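Local atomic coordinates of urea carboxylase (Thermus thermophilus, PDB entry 3OEP), a protein that is of unknown function: a fused homologue of KipI and KipA with cyclophilin-like domains, and not, despite an earlier assignment, an allophanate hydrolase. Residues A[136-141]-A[167-172]; A[127-132]-A[150-155]; A[382-387]-A[476-481]; A[252-257]-A[294-299]. All blocks are in the same frame, centred on the assembly; numbering follows the deposited sequence.

In the fold
The four contacts form two pairs on opposite sides of the chain's centre. Contacts 1 and 2 come first in the chain and lie in the carboxyltransferase C and D region, their centres about 11 Å apart. Their segments alternate along the chain, and both reach one sheet, in which strands 169-174 and 149-153 are neighbours. Contact 4 closes before contact 3 opens; both belong to the A and B region, with centres about 8 Å apart. There the loop 382-387 touches 294-299 as well as helix 477-480. Centres of contacts from different pairs are about 40 to 45 Å apart, with no direct touch, so each pair joins loops to strands or helices within its own half of this KipI-KipA-like chain.

Contact 1. Residues A[136-141]-A[167-172]; sequences PRKPHP and GWNLLG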
loop_
_atom_site.group_PDB
_atom_site.type_symbol
_atom_site.label_atom_id
_atom_site.label_comp_id
_atom_site.label_asym_id
_atom_site.label_seq_id
_atom_site.Cartn_x
_atom_site.Cartn_y
_atom_site.Cartn_z
ATOM N N PRO A 136 12.032 -20.288 -15.121
ATOM C CA PRO A 136 10.950 -19.985 -14.199
ATOM C C PRO A 136 11.431 -19.556 -12.819
ATOM O O PRO A 136 12.547 -19.884 -12.403
ATOM C CB PRO A 136 10.178 -21.312 -14.101
ATOM C CG PRO A 136 10.573 -22.093 -15.267
ATOM C CD PRO A 136 11.969 -21.681 -15.601
ATOM N N ARG A 137 10.568 -18.832 -12.121
ATOM C CA ARG A 137 10.810 -18.487 -10.734
ATOM C C ARG A 137 10.835 -19.744 -9.866
ATOM O O ARG A 137 10.446 -20.833 -10.303
ATOM C CB ARG A 137 9.759 -17.484 -10.241
ATOM C CG ARG A 137 8.330 -17.992 -10.153
ATOM C CD ARG A 137 7.394 -16.847 -9.761
ATOM N NE ARG A 137 6.169 -17.320 -9.114
ATOM C CZ ARG A 137 5.044 -17.662 -9.744
ATOM N NH1 ARG A 137 4.947 -17.603 -11.071
ATOM N NH2 ARG A 137 3.999 -18.080 -9.035
ATOM N N LYS A 138 11.307 -19.588 -8.636
ATOM C CA LYS A 138 11.452 -20.713 -7.720
ATOM C C LYS A 138 10.077 -21.232 -7.303
ATOM O O LYS A 138 9.132 -20.447 -7.182
ATOM C CB LYS A 138 12.264 -20.298 -6.491
ATOM C CG LYS A 138 13.694 -19.882 -6.817
ATOM C CD LYS A 138 14.425 -19.336 -5.599
ATOM C CE LYS A 138 15.195 -20.426 -4.867
ATOM N NZ LYS A 138 16.452 -20.791 -5.582
ATOM N N PRO A 139 9.952 -22.559 -7.104
ATOM C CA PRO A 139 8.689 -23.135 -6.636
ATOM C C PRO A 139 8.216 -22.524 -5.321
ATOM O O PRO A 139 7.023 -22.291 -5.147
ATOM C CB PRO A 139 9.019 -24.618 -6.440
ATOM C CG PRO A 139 10.206 -24.875 -7.282
ATOM C CD PRO A 139 10.964 -23.593 -7.388
ATOM N N HIS A 140 9.156 -22.277 -4.412
ATOM C CA HIS A 140 8.861 -21.635 -3.141
ATOM C C HIS A 140 9.731 -20.395 -2.990
ATOM O O HIS A 140 10.947 -20.470 -3.164
ATOM C CB HIS A 140 9.124 -22.597 -1.987
ATOM C CG HIS A 140 8.335 -23.866 -2.070
ATOM N ND1 HIS A 140 6.961 -23.894 -1.964
ATOM C CD2 HIS A 140 8.726 -25.149 -2.253
ATOM C CE1 HIS A 140 6.540 -25.142 -2.076
ATOM N NE2 HIS A 140 7.590 -25.923 -2.251
ATOM N N PRO A 141 9.115 -19.251 -2.654
ATOM C CA PRO A 141 9.897 -18.026 -2.509
ATOM C C PRO A 141 10.753 -18.004 -1.243
ATOM O O PRO A 141 10.440 -18.684 -0.261
ATOM C CB PRO A 141 8.828 -16.936 -2.442
ATOM C CG PRO A 141 7.636 -17.615 -1.845
ATOM C CD PRO A 141 7.691 -19.041 -2.328
ATOM N N GLY A 167 10.639 -14.951 -5.080
ATOM C CA GLY A 167 10.971 -16.233 -5.684
ATOM C C GLY A 167 11.733 -16.128 -6.993
ATOM O O GLY A 167 11.921 -17.132 -7.673
ATOM N N TRP A 168 12.178 -14.927 -7.353
ATOM C CA TRP A 168 12.973 -14.756 -8.573
ATOM C C TRP A 168 14.391 -15.284 -8.354
ATOM O O TRP A 168 14.839 -15.453 -7.214
ATOM C CB TRP A 168 12.960 -13.294 -9.038
ATOM C CG TRP A 168 11.657 -12.888 -9.680
ATOM C CD1 TRP A 168 10.441 -13.498 -9.531
ATOM C CD2 TRP A 168 11.438 -11.778 -10.562
ATOM N NE1 TRP A 168 9.486 -12.846 -10.267
ATOM C CE2 TRP A 168 10.068 -11.784 -10.908
ATOM C CE3 TRP A 168 12.267 -10.779 -11.089
ATOM C CZ2 TRP A 168 9.508 -10.830 -11.757
ATOM C CZ3 TRP A 168 11.707 -9.830 -11.935
ATOM C CH2 TRP A 168 10.339 -9.865 -12.262
ATOM N N ASN A 169 15.070 -15.589 -9.457
ATOM C CA ASN A 169 16.390 -16.208 -9.412
ATOM C C ASN A 169 17.456 -15.128 -9.256
ATOM O O ASN A 169 17.612 -14.274 -10.130
ATOM C CB ASN A 169 16.630 -17.014 -10.687
ATOM C CG ASN A 169 15.609 -18.120 -10.880
ATOM O OD1 ASN A 169 15.653 -19.143 -10.195
ATOM N ND2 ASN A 169 14.678 -17.923 -11.823
ATOM N N LEU A 170 18.180 -15.170 -8.140
ATOM C CA LEU A 170 19.099 -14.092 -7.761
ATOM C C LEU A 170 20.462 -14.249 -8.432
ATOM O O LEU A 170 21.191 -15.211 -8.165
ATOM C CB LEU A 170 19.275 -14.045 -6.241
ATOM C CG LEU A 170 18.002 -14.037 -5.396
ATOM C CD1 LEU A 170 18.372 -13.865 -3.913
ATOM C CD2 LEU A 170 17.027 -12.956 -5.841
ATOM N N LEU A 171 20.789 -13.301 -9.305
ATOM C CA LEU A 171 22.027 -13.328 -10.082
ATOM C C LEU A 171 23.125 -12.425 -9.521
ATOM O O LEU A 171 24.308 -12.680 -9.743
ATOM C CB LEU A 171 21.757 -12.895 -11.524
ATOM C CG LEU A 171 20.744 -13.698 -12.323
ATOM C CD1 LEU A 171 20.824 -13.308 -13.792
ATOM C CD2 LEU A 171 20.989 -15.200 -12.133
ATOM N N GLY A 172 22.746 -11.365 -8.822
ATOM C CA GLY A 172 23.737 -10.444 -8.303
ATOM C C GLY A 172 23.181 -9.351 -7.427
ATOM O O GLY A 172 22.049 -9.436 -6.934
HETATM O O HOH W 1 13.860 -21.178 -10.392
HETATM O O HOH W 2 17.167 -20.545 -8.410
#
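A proline-rich loop of a cyclophilin-like domain runs here past the start of strand 169-174, a strand that carries a classic beta bulge where L171 and G172 both face V150. The tightest link is between backbones: K138 N donates to G167 O over 2.7 Å, nearly straight and in the plane of that carbonyl. Carbons of the loop crowd the same oxygen, with R137 CB and K138 CG each 3.4 Å from G167 O. The second link uses the carboxamide of N169, whose ND2 donates to P136 O at 3.0 Å. Its N-H points straight at the oxygen (176°), and the acceptor lies in the amide plane, although the donor stands 49° above the plane of the P136 carbonyl. ND2 also donates to V152 O, so two backbone oxygens hold the amide flat and fix its rotation. The other end of the amide takes water: one molecule donates to both N169 OD1 and P136 O, and a second donates to OD1 while accepting from K138 NZ, 2.9 Å away. The K138 chain is bent at chi3 (92°) and chi4, and its ammonium also forms a salt bridge with D88. The R137 guanidinium forms a salt bridge with E434, while R137 CB comes within 4.1 Å of W168 CD1. P141 CB packs on the backbone of G167. Helix 89-96 lies beside this seam, touching K138 through E91 and N169 through V92, while strand 149-153 supports W168 through A151 and A153.

Contact 2. Residues A[127-132]-A[150-155]; sequences AEVEPA and VAVAGV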
loop_
_atom_site.group_PDB
_atom_site.type_symbol
_atom_site.label_atom_id
_atom_site.label_comp_id
_atom_site.label_asym_id
_atom_site.label_seq_id
_atom_site.Cartn_x
_atom_site.Cartn_y
_atom_site.Cartn_z
ATOM N N ALA A 127 12.235 -5.804 -19.127
ATOM C CA ALA A 127 12.220 -6.836 -20.170
ATOM C C ALA A 127 12.943 -6.262 -21.387
ATOM O O ALA A 127 13.034 -5.039 -21.495
ATOM C CB ALA A 127 10.771 -7.229 -20.519
ATOM N N GLU A 128 13.464 -7.083 -22.308
ATOM C CA GLU A 128 13.364 -8.548 -22.327
ATOM C C GLU A 128 14.682 -9.248 -22.006
ATOM O O GLU A 128 15.723 -8.956 -22.609
ATOM C CB GLU A 128 12.958 -9.026 -23.729
ATOM C CG GLU A 128 11.602 -8.544 -24.211
ATOM C CD GLU A 128 11.294 -8.938 -25.656
ATOM O OE1 GLU A 128 12.170 -9.507 -26.356
ATOM O OE2 GLU A 128 10.165 -8.658 -26.100
ATOM N N VAL A 129 14.615 -10.222 -21.106
ATOM C CA VAL A 129 15.719 -11.153 -20.876
ATOM C C VAL A 129 15.950 -11.987 -22.143
ATOM O O VAL A 129 14.996 -12.443 -22.790
ATOM C CB VAL A 129 15.409 -12.079 -19.661
ATOM C CG1 VAL A 129 16.429 -13.207 -19.528
ATOM C CG2 VAL A 129 15.354 -11.271 -18.376
ATOM N N GLU A 130 17.220 -12.162 -22.509
ATOM C CA GLU A 130 17.587 -12.985 -23.665
ATOM C C GLU A 130 16.963 -14.373 -23.548
ATOM O O GLU A 130 16.931 -14.938 -22.465
ATOM C CB GLU A 130 19.108 -13.136 -23.762
ATOM C CG GLU A 130 19.853 -11.867 -24.156
ATOM C CD GLU A 130 19.586 -11.444 -25.589
ATOM O OE1 GLU A 130 19.835 -12.250 -26.508
ATOM O OE2 GLU A 130 19.138 -10.298 -25.797
ATOM N N PRO A 131 16.470 -14.934 -24.668
ATOM C CA PRO A 131 15.862 -16.266 -24.625
ATOM C C PRO A 131 16.660 -17.326 -23.856
ATOM O O PRO A 131 16.080 -18.074 -23.067
ATOM C CB PRO A 131 15.757 -16.636 -26.104
ATOM C CG PRO A 131 15.542 -15.321 -26.781
ATOM C CD PRO A 131 16.391 -14.345 -26.020
ATOM N N ALA A 132 17.974 -17.366 -24.064
ATOM C CA ALA A 132 18.834 -18.364 -23.419
ATOM C C ALA A 132 18.896 -18.242 -21.897
ATOM O O ALA A 132 19.278 -19.196 -21.229
ATOM C CB ALA A 132 20.252 -18.306 -24.004
ATOM N N VAL A 150 19.592 -8.380 -7.689
ATOM C CA VAL A 150 19.254 -8.369 -9.108
ATOM C C VAL A 150 18.850 -9.796 -9.488
ATOM O O VAL A 150 19.594 -10.751 -9.235
ATOM C CB VAL A 150 20.457 -7.918 -9.954
ATOM C CG1 VAL A 150 20.178 -8.098 -11.452
ATOM C CG2 VAL A 150 20.829 -6.458 -9.633
ATOM N N ALA A 151 17.685 -9.939 -10.118
ATOM C CA ALA A 151 17.054 -11.249 -10.268
ATOM C C ALA A 151 16.359 -11.428 -11.603
ATOM O O ALA A 151 16.012 -10.446 -12.265
ATOM C CB ALA A 151 16.060 -11.477 -9.128
ATOM N N VAL A 152 16.179 -12.685 -12.008
ATOM C CA VAL A 152 15.476 -12.990 -13.252
ATOM C C VAL A 152 14.384 -14.038 -13.057
ATOM O O VAL A 152 14.498 -14.952 -12.235
ATOM C CB VAL A 152 16.429 -13.458 -14.383
ATOM C CG1 VAL A 152 17.429 -12.363 -14.743
ATOM C CG2 VAL A 152 17.159 -14.758 -14.001
ATOM N N ALA A 153 13.326 -13.892 -13.837
ATOM C CA ALA A 153 12.287 -14.904 -13.929
ATOM C C ALA A 153 11.641 -14.756 -15.292
ATOM O O ALA A 153 11.094 -13.700 -15.622
ATOM C CB ALA A 153 11.269 -14.742 -12.822
ATOM N N GLY A 154 11.731 -15.817 -16.085
ATOM C CA GLY A 154 11.253 -15.808 -17.458
ATOM C C GLY A 154 11.855 -14.662 -18.252
ATOM O O GLY A 154 13.063 -14.439 -18.220
ATOM N N VAL A 155 10.997 -13.918 -18.948
ATOM C CA VAL A 155 11.432 -12.804 -19.800
ATOM C C VAL A 155 11.779 -11.529 -19.011
ATOM O O VAL A 155 12.200 -10.528 -19.599
ATOM C CB VAL A 155 10.344 -12.490 -20.867
ATOM C CG1 VAL A 155 9.153 -11.792 -20.231
ATOM C CG2 VAL A 155 10.917 -11.667 -22.026
#
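V129 has CG1 anti to its backbone N (chi1 171°) and CG2 anti to its carbonyl carbon, and in V155 CG1 takes the crowded position between N and the carbonyl carbon, which puts CG2 anti to N. The first setting lays V129 CG2 alongside the V155 carbonyl, 3.5 Å from V155 O. The second sends V155 CG2 obliquely across the E128 side chain, 3.7 Å from E128 CB; beyond CG the glutamate chain is extended. A cis peptide bond precedes E128 and turns the chain as it leaves strand 124-127. Just beyond it V129 N donates to V155 O at 2.9 Å, an almost straight bond although the donor stands above the carbonyl plane. The accepting oxygen belongs to the turn of the hairpin made by strands 149-153 and 156-159. G154 and V155 are its corner residues, and the G154 backbone (phi 54°, psi -131°) fits the first corner of a type II' turn, a conformation that glycine adopts readily. Further in, V129 CG2 meets V152 CG1 at 4.3 Å, and V129 also touches T157 on the second hairpin strand. Around V155 O the setting is largely carbon: A127 CB lies 3.7 Å from that oxygen, and E128 CA makes a CH···O contact with it at 3.6 Å. No charged pair crosses between the two segments, so a single backbone hydrogen bond, flanked mostly by carbon atoms, joins them, and this partly shielded setting would probably strengthen it.

Contact 3. Residues A[382-387]-A[476-481]; sequences PQRPLP and DLWLLG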
loop_
_atom_site.group_PDB
_atom_site.type_symbol
_atom_site.label_atom_id
_atom_site.label_comp_id
_atom_site.label_asym_id
_atom_site.label_seq_id
_atom_site.Cartn_x
_atom_site.Cartn_y
_atom_site.Cartn_z
ATOM N N PRO A 382 -23.598 9.775 16.440
ATOM C CA PRO A 382 -23.788 8.333 16.519
ATOM C C PRO A 382 -22.905 7.585 15.526
ATOM O O PRO A 382 -22.750 8.020 14.386
ATOM C CB PRO A 382 -25.269 8.158 16.157
ATOM C CG PRO A 382 -25.558 9.324 15.268
ATOM C CD PRO A 382 -24.791 10.451 15.893
ATOM N N GLN A 383 -22.313 6.483 15.963
ATOM C CA GLN A 383 -21.594 5.613 15.046
ATOM C C GLN A 383 -22.538 4.551 14.533
ATOM O O GLN A 383 -23.381 4.051 15.279
ATOM C CB GLN A 383 -20.428 4.926 15.741
ATOM C CG GLN A 383 -19.434 5.868 16.342
ATOM C CD GLN A 383 -18.079 5.215 16.515
ATOM O OE1 GLN A 383 -17.058 5.792 16.154
ATOM N NE2 GLN A 383 -18.069 3.995 17.043
ATOM N N ARG A 384 -22.380 4.191 13.266
ATOM C CA ARG A 384 -23.068 3.031 12.722
ATOM C C ARG A 384 -22.660 1.796 13.532
ATOM O O ARG A 384 -21.504 1.685 13.954
ATOM C CB ARG A 384 -22.729 2.849 11.236
ATOM C CG ARG A 384 -21.268 2.551 10.949
ATOM C CD ARG A 384 -20.938 2.598 9.454
ATOM N NE ARG A 384 -20.965 3.950 8.898
ATOM C CZ ARG A 384 -20.436 4.302 7.724
ATOM N NH1 ARG A 384 -19.817 3.410 6.957
ATOM N NH2 ARG A 384 -20.517 5.565 7.314
ATOM N N PRO A 385 -23.605 0.877 13.785
ATOM C CA PRO A 385 -23.196 -0.312 14.522
ATOM C C PRO A 385 -22.294 -1.219 13.687
ATOM O O PRO A 385 -22.411 -1.260 12.458
ATOM C CB PRO A 385 -24.523 -1.009 14.837
ATOM C CG PRO A 385 -25.476 -0.510 13.818
ATOM C CD PRO A 385 -25.056 0.896 13.524
ATOM N N LEU A 386 -21.385 -1.911 14.360
ATOM C CA LEU A 386 -20.511 -2.874 13.715
ATOM C C LEU A 386 -21.127 -4.251 13.917
ATOM O O LEU A 386 -21.255 -4.698 15.053
ATOM C CB LEU A 386 -19.119 -2.823 14.339
ATOM C CG LEU A 386 -18.059 -3.738 13.730
ATOM C CD1 LEU A 386 -17.749 -3.342 12.297
ATOM C CD2 LEU A 386 -16.803 -3.711 14.581
ATOM N N PRO A 387 -21.521 -4.924 12.822
ATOM C CA PRO A 387 -22.163 -6.230 12.980
ATOM C C PRO A 387 -21.171 -7.326 13.368
ATOM O O PRO A 387 -19.970 -7.184 13.130
ATOM C CB PRO A 387 -22.762 -6.493 11.597
ATOM C CG PRO A 387 -21.885 -5.760 10.660
ATOM C CD PRO A 387 -21.356 -4.557 11.405
ATOM N N ASP A 476 -18.596 -1.121 1.483
ATOM C CA ASP A 476 -18.423 -2.118 2.544
ATOM C C ASP A 476 -16.974 -2.275 3.008
ATOM O O ASP A 476 -16.686 -3.089 3.886
ATOM C CB ASP A 476 -18.957 -3.481 2.072
ATOM C CG ASP A 476 -20.448 -3.466 1.792
ATOM O OD1 ASP A 476 -21.178 -2.694 2.458
ATOM O OD2 ASP A 476 -20.899 -4.230 0.904
ATOM N N LEU A 477 -16.052 -1.518 2.422
ATOM C CA LEU A 477 -14.641 -1.652 2.775
ATOM C C LEU A 477 -14.344 -1.280 4.226
ATOM O O LEU A 477 -13.422 -1.836 4.826
ATOM C CB LEU A 477 -13.770 -0.824 1.828
ATOM C CG LEU A 477 -13.628 -1.421 0.434
ATOM C CD1 LEU A 477 -12.890 -0.455 -0.478
ATOM C CD2 LEU A 477 -12.921 -2.770 0.503
ATOM N N TRP A 478 -15.118 -0.349 4.792
ATOM C CA TRP A 478 -14.919 0.064 6.190
ATOM C C TRP A 478 -15.024 -1.125 7.146
ATOM O O TRP A 478 -14.326 -1.180 8.158
ATOM C CB TRP A 478 -15.909 1.171 6.599
ATOM C CG TRP A 478 -17.327 0.701 6.773
ATOM C CD1 TRP A 478 -18.255 0.526 5.787
ATOM C CD2 TRP A 478 -17.978 0.341 8.002
ATOM N NE1 TRP A 478 -19.439 0.076 6.321
ATOM C CE2 TRP A 478 -19.295 -0.048 7.679
ATOM C CE3 TRP A 478 -17.572 0.297 9.340
ATOM C CZ2 TRP A 478 -20.211 -0.467 8.648
ATOM C CZ3 TRP A 478 -18.484 -0.108 10.302
ATOM C CH2 TRP A 478 -19.788 -0.486 9.952
ATOM N N LEU A 479 -15.887 -2.087 6.822
ATOM C CA LEU A 479 -16.026 -3.280 7.643
ATOM C C LEU A 479 -14.715 -4.049 7.717
ATOM O O LEU A 479 -14.341 -4.535 8.782
ATOM C CB LEU A 479 -17.136 -4.189 7.108
ATOM C CG LEU A 479 -18.564 -3.653 7.207
ATOM C CD1 LEU A 479 -19.490 -4.508 6.350
ATOM C CD2 LEU A 479 -19.042 -3.626 8.650
ATOM N N LEU A 480 -14.009 -4.146 6.594
ATOM C CA LEU A 480 -12.750 -4.886 6.563
ATOM C C LEU A 480 -11.631 -4.163 7.306
ATOM O O LEU A 480 -10.647 -4.791 7.716
ATOM C CB LEU A 480 -12.350 -5.211 5.131
ATOM C CG LEU A 480 -13.354 -6.132 4.435
ATOM C CD1 LEU A 480 -12.909 -6.433 3.016
ATOM C CD2 LEU A 480 -13.564 -7.433 5.239
ATOM N N GLY A 481 -11.794 -2.852 7.494
ATOM C CA GLY A 481 -10.953 -2.086 8.408
ATOM C C GLY A 481 -11.123 -2.504 9.863
ATOM O O GLY A 481 -10.309 -2.143 10.711
#
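The indole of W478 lies between two side chains: R384 CD sits 3.2 Å above one face and L479 CD2, from its own helix, 3.3 Å above the opposite one, both offset toward the rim. At the edge, in the ring plane, P385 O approaches W478 CH2 at 3.7 Å. The guanidinium of R384 stands on the indole rather than lying flat, its plane 89° from the ring, with NH1 lowest. Even so, R384 CZ is 4.5 Å from the centroid of the five-membered ring and only 9° off its normal, a cation-pi contact. Next to it R384 CD makes a CH-pi contact, 3.4 Å from the centroid of the six-membered ring. R384 NH1 also comes near W478 NE1, but both are donors and no hydrogen bond forms. Torsions explain the overlap: R384 puts CG in the crowded position between backbone N and carbonyl carbon (chi1 64°) and bends at chi3, and W478 uses the same crowded position, so the two reach toward each other tip to tip. Apolar contacts continue the seam, L386 CD1 touching W478 CZ3 at 3.9 Å and P387 CD touching L479 CD2 at 3.7 Å. An alanine in place of W478 would remove the aromatic platform and would probably leave the R384 chain less well fixed against the helix. The loop thus meets the short, weakly bonded helix 477-480 through side chains; P256 of helix 255-264 packs on both R384 and W478, while L479 also touches F390 and L392 of strand 390-396.

Contact 4. Residues A[252-257]-A[294-299]; sequences PLDAPS and AGYGFV
D254 OD2 is held by two hydrogen bonds, a short one from S257 OG at 2.6 Å and another from Q482 NE2. The serine hydroxyl comes from above the carboxylate, 47° out of its plane. A third neighbour reaches the same oxygen without a hydrogen bond: Y296 brings its ring edge up in plane, with CE2 3.7 Å from D254 OD2, and carboxylate and ring are nearly coplanar, 9° apart. The other oxygen, D254 OD1, accepts from S257 N at 3.4 Å, a weak bond. D254 is thereby the N-cap of helix 255-264, its CG held anti to the backbone N (chi1 173°) so that the carboxylate folds back over the first turn. Lying at this helix end, it would probably be stabilised as the charged form. An alanine in place of D254 would remove the cap and both grips on OD2, and would probably leave S257 OG and Q482 less well fixed. S257 OG also accepts from a water 3.0 Å away, which donates to Y296 OH as well. That phenol oxygen has a further partner in R384 O of the loop 382-387. Across the seam, strand 289-295 ends against the helix: S257 O touches A294 CB at 3.4 Å, and S257 OG lies 3.5 Å from G295 CA. G295 has a positive phi at which a side chain would collide with the preceding carbonyl oxygen, and its own oxygen accepts from Q383 NE2.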
loop_
_atom_site.group_PDB
_atom_site.type_symbol
_atom_site.label_atom_id
_atom_site.label_comp_id
_atom_site.label_asym_id
_atom_site.label_seq_id
_atom_site.Cartn_x
_atom_site.Cartn_y
_atom_site.Cartn_z
ATOM N N PRO A 252 -6.483 6.017 6.469
ATOM C CA PRO A 252 -7.161 5.223 7.497
ATOM C C PRO A 252 -7.809 3.981 6.903
ATOM O O PRO A 252 -8.330 4.035 5.788
ATOM C CB PRO A 252 -8.219 6.186 8.041
ATOM C CG PRO A 252 -8.516 7.098 6.895
ATOM C CD PRO A 252 -7.277 7.189 6.058
ATOM N N LEU A 253 -7.765 2.871 7.634
ATOM C CA LEU A 253 -8.358 1.623 7.148
ATOM C C LEU A 253 -9.881 1.624 7.316
ATOM O O LEU A 253 -10.596 0.964 6.553
ATOM C CB LEU A 253 -7.731 0.414 7.845
ATOM C CG LEU A 253 -7.616 -0.840 6.979
ATOM C CD1 LEU A 253 -6.589 -0.610 5.863
ATOM C CD2 LEU A 253 -7.243 -2.054 7.815
ATOM N N ASP A 254 -10.364 2.361 8.317
ATOM C CA ASP A 254 -11.792 2.621 8.498
ATOM C C ASP A 254 -11.976 4.134 8.367
ATOM O O ASP A 254 -11.938 4.873 9.352
ATOM C CB ASP A 254 -12.244 2.072 9.858
ATOM C CG ASP A 254 -13.682 2.445 10.230
ATOM O OD1 ASP A 254 -14.426 3.057 9.425
ATOM O OD2 ASP A 254 -14.055 2.122 11.374
ATOM N N ALA A 255 -12.134 4.587 7.125
ATOM C CA ALA A 255 -12.133 6.020 6.820
ATOM C C ALA A 255 -13.309 6.784 7.441
ATOM O O ALA A 255 -13.124 7.898 7.937
ATOM C CB ALA A 255 -12.076 6.245 5.303
ATOM N N PRO A 256 -14.525 6.202 7.430
ATOM C CA PRO A 256 -15.626 6.933 8.068
ATOM C C PRO A 256 -15.394 7.222 9.558
ATOM O O PRO A 256 -15.769 8.293 10.051
ATOM C CB PRO A 256 -16.824 6.003 7.876
ATOM C CG PRO A 256 -16.501 5.233 6.643
ATOM C CD PRO A 256 -15.009 5.049 6.646
ATOM N N SER A 257 -14.774 6.282 10.264
ATOM C CA SER A 257 -14.452 6.498 11.674
ATOM C C SER A 257 -13.405 7.590 11.840
ATOM O O SER A 257 -13.527 8.434 12.737
ATOM C CB SER A 257 -13.997 5.202 12.340
ATOM O OG SER A 257 -15.080 4.294 12.393
ATOM N N ALA A 294 -12.999 7.700 18.053
ATOM C CA ALA A 294 -13.994 7.080 17.184
ATOM C C ALA A 294 -13.458 5.746 16.682
ATOM O O ALA A 294 -12.282 5.431 16.869
ATOM C CB ALA A 294 -14.354 7.996 16.015
ATOM N N GLY A 295 -14.327 4.967 16.048
ATOM C CA GLY A 295 -13.977 3.616 15.631
ATOM C C GLY A 295 -14.500 2.587 16.608
ATOM O O GLY A 295 -15.478 2.832 17.324
ATOM N N TYR A 296 -13.854 1.426 16.632
ATOM C CA TYR A 296 -14.373 0.270 17.350
ATOM C C TYR A 296 -13.254 -0.505 18.023
ATOM O O TYR A 296 -12.082 -0.250 17.782
ATOM C CB TYR A 296 -15.130 -0.653 16.385
ATOM C CG TYR A 296 -16.192 0.066 15.587
ATOM C CD1 TYR A 296 -17.498 0.154 16.048
ATOM C CD2 TYR A 296 -15.884 0.675 14.372
ATOM C CE1 TYR A 296 -18.467 0.831 15.324
ATOM C CE2 TYR A 296 -16.841 1.351 13.646
ATOM C CZ TYR A 296 -18.131 1.425 14.122
ATOM O OH TYR A 296 -19.076 2.100 13.392
ATOM N N GLY A 297 -13.632 -1.439 18.892
ATOM C CA GLY A 297 -12.669 -2.331 19.518
ATOM C C GLY A 297 -12.135 -1.883 20.864
ATOM O O GLY A 297 -11.410 -2.636 21.513
ATOM N N PHE A 298 -12.489 -0.670 21.292
ATOM C CA PHE A 298 -12.003 -0.117 22.563
ATOM C C PHE A 298 -12.998 0.848 23.184
ATOM O O PHE A 298 -13.886 1.362 22.513
ATOM C CB PHE A 298 -10.719 0.694 22.371
ATOM C CG PHE A 298 -9.645 -0.005 21.603
ATOM C CD1 PHE A 298 -8.646 -0.702 22.264
ATOM C CD2 PHE A 298 -9.604 0.076 20.216
ATOM C CE1 PHE A 298 -7.636 -1.334 21.556
ATOM C CE2 PHE A 298 -8.599 -0.554 19.500
ATOM C CZ PHE A 298 -7.609 -1.258 20.171
ATOM N N VAL A 299 -12.816 1.096 24.475
ATOM C CA VAL A 299 -13.349 2.289 25.123
ATOM C C VAL A 299 -12.145 3.045 25.656
ATOM O O VAL A 299 -11.189 2.436 26.139
ATOM C CB VAL A 299 -14.346 1.977 26.269
ATOM C CG1 VAL A 299 -15.624 1.352 25.708
ATOM C CG2 VAL A 299 -13.714 1.083 27.323
HETATM O O HOH W 3 -18.007 3.846 11.802
#